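Proton-dependent oligopeptide transporter family protein (Xanthomonas campestris, PDB 6EI3) probably couples proton movement to the uptake of small peptides across the membrane, as a major facilitator superfamily transporter of the POT family. Local coordinates at residues Phe28-Ser32 / Leu33-Glu37. Residues are numbered along the deposited sequence; the frame is centred on the assembly and turned at random.
Sequences FLITS and LLLQE
In Ser-32, OG sits between the backbone N and the carbonyl carbon (chi1 78°), and this places it within bonding distance of Leu-34 N, two residues on, to form an ST turn. Leu-34 turns its CG beside its own backbone N, which helps bring CD1 to the ring of Phe-28. The contact is the turn that leaves helix 25-30 for helix 40-60 in a major facilitator fold. Ser-32 OG accepts from Leu-34 N at 3.2 Å, with an N-H...O angle of 156°. The same hydroxyl donates to Leu-29 O at 2.8 Å, tilted 21° from the carbonyl plane. Leu-29 O also accepts from Ser-32 N, so two donors grip this carbonyl. The hydroxyl thus bridges Leu-34 N and Leu-29 O, accepting from the first and donating to the second.

Leu-34 CD1 meets the Phe-28 ring at its edge, near the ring plane, 3.8 Å from CE2. Ser-32 CB lies over one ring face, offset toward the rim. Phe-103 of helix 100-117 packs against both Phe-28 and Leu-34. On the other flank, Leu-35 CD1 rests 3.5 Å from Leu-29 O and also touches Ile-30 CD1. Arg-43 NH2, from helix 40-60, hydrogen-bonds to the carbonyl oxygens of Ile-30 and Ser-32. One water bridges two carbonyls, donating to Ser-32 O and to Leu-35 O, with its oxygen 2.7 Å from each.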
loop_
_atom_site.group_PDB
_atom_site.type_symbol
_atom_site.label_atom_id
_atom_site.label_comp_id
_atom_site.label_asym_id
_atom_site.label_seq_id
_atom_site.Cartn_x
_atom_site.Cartn_y
_atom_site.Cartn_z
ATOM N N PHE A 28 0.478 -0.551 -20.863
ATOM C CA PHE A 28 1.246 -1.484 -21.681
ATOM C C PHE A 28 0.426 -2.786 -21.846
ATOM O O PHE A 28 0.306 -3.296 -22.958
ATOM C CB PHE A 28 2.622 -1.828 -21.028
ATOM C CG PHE A 28 3.195 -3.124 -21.573
ATOM C CD1 PHE A 28 3.646 -3.207 -22.888
ATOM C CD2 PHE A 28 3.226 -4.275 -20.789
ATOM C CE1 PHE A 28 4.114 -4.420 -23.411
ATOM C CE2 PHE A 28 3.700 -5.482 -21.310
ATOM C CZ PHE A 28 4.157 -5.544 -22.607
ATOM N N LEU A 29 -0.096 -3.349 -20.727
ATOM C CA LEU A 29 -0.794 -4.647 -20.794
ATOM C C LEU A 29 -2.016 -4.694 -21.707
ATOM O O LEU A 29 -2.193 -5.669 -22.428
ATOM C CB LEU A 29 -1.185 -5.154 -19.389
ATOM C CG LEU A 29 -0.031 -5.704 -18.508
ATOM C CD1 LEU A 29 -0.507 -5.906 -17.086
ATOM C CD2 LEU A 29 0.554 -7.012 -19.081
ATOM N N ILE A 30 -2.860 -3.663 -21.671
ATOM C CA ILE A 30 -4.148 -3.651 -22.377
ATOM C C ILE A 30 -4.015 -3.777 -23.912
ATOM O O ILE A 30 -4.921 -4.321 -24.518
ATOM C CB ILE A 30 -5.023 -2.452 -21.924
ATOM C CG1 ILE A 30 -6.530 -2.733 -22.138
ATOM C CG2 ILE A 30 -4.587 -1.099 -22.511
ATOM C CD1 ILE A 30 -7.106 -3.823 -21.229
ATOM N N THR A 31 -2.883 -3.380 -24.522
ATOM C CA THR A 31 -2.690 -3.526 -25.977
ATOM C C THR A 31 -1.651 -4.598 -26.301
ATOM O O THR A 31 -1.243 -4.735 -27.451
ATOM C CB THR A 31 -2.345 -2.175 -26.640
ATOM O OG1 THR A 31 -1.188 -1.620 -26.008
ATOM C CG2 THR A 31 -3.516 -1.193 -26.618
ATOM N N SER A 32 -1.211 -5.349 -25.282
ATOM C CA SER A 32 -0.192 -6.382 -25.466
ATOM C C SER A 32 -0.801 -7.736 -25.849
ATOM O O SER A 32 -2.012 -7.922 -25.766
ATOM C CB SER A 32 0.631 -6.530 -24.187
ATOM O OG SER A 32 -0.075 -7.284 -23.216
ATOM N N LEU A 33 0.071 -8.708 -26.165
ATOM C CA LEU A 33 -0.274 -10.105 -26.460
ATOM C C LEU A 33 -0.137 -10.968 -25.192
ATOM O O LEU A 33 -0.298 -12.185 -25.253
ATOM C CB LEU A 33 0.630 -10.641 -27.589
ATOM C CG LEU A 33 0.538 -9.914 -28.948
ATOM C CD1 LEU A 33 1.390 -10.608 -29.996
ATOM C CD2 LEU A 33 -0.911 -9.807 -29.437
ATOM N N LEU A 34 0.103 -10.323 -24.031
ATOM C CA LEU A 34 0.294 -11.017 -22.755
ATOM C C LEU A 34 -1.009 -11.348 -22.024
ATOM O O LEU A 34 -0.970 -12.159 -21.098
ATOM C CB LEU A 34 1.271 -10.248 -21.829
ATOM C CG LEU A 34 2.682 -9.918 -22.419
ATOM C CD1 LEU A 34 3.589 -9.288 -21.365
ATOM C CD2 LEU A 34 3.368 -11.154 -22.992
ATOM N N LEU A 35 -2.155 -10.755 -22.442
ATOM C CA LEU A 35 -3.459 -11.035 -21.821
ATOM C C LEU A 35 -4.113 -12.189 -22.554
ATOM O O LEU A 35 -4.073 -12.234 -23.781
ATOM C CB LEU A 35 -4.384 -9.791 -21.789
ATOM C CG LEU A 35 -3.848 -8.526 -21.080
ATOM C CD1 LEU A 35 -4.878 -7.416 -21.089
ATOM C CD2 LEU A 35 -3.455 -8.804 -19.618
ATOM N N GLN A 36 -4.675 -13.149 -21.816
ATOM C CA GLN A 36 -5.295 -14.300 -22.473
ATOM C C GLN A 36 -6.772 -14.063 -22.807
ATOM O O GLN A 36 -7.312 -14.760 -23.654
ATOM C CB GLN A 36 -5.069 -15.598 -21.677
ATOM C CG GLN A 36 -5.710 -15.664 -20.298
ATOM C CD GLN A 36 -5.011 -16.619 -19.349
ATOM O OE1 GLN A 36 -5.252 -16.591 -18.139
ATOM N NE2 GLN A 36 -4.109 -17.461 -19.855
ATOM N N GLU A 37 -7.411 -13.063 -22.178
ATOM C CA GLU A 37 -8.815 -12.742 -22.473
ATOM C C GLU A 37 -8.945 -12.073 -23.854
ATOM O O GLU A 37 -7.995 -11.436 -24.319
ATOM C CB GLU A 37 -9.409 -11.815 -21.386
ATOM C CG GLU A 37 -9.536 -12.446 -20.010
ATOM C CD GLU A 37 -10.472 -13.634 -19.896
ATOM O OE1 GLU A 37 -11.437 -13.734 -20.690
ATOM O OE2 GLU A 37 -10.243 -14.462 -18.987
HETATM O O HOH W 1 -3.464 -10.175 -25.421
#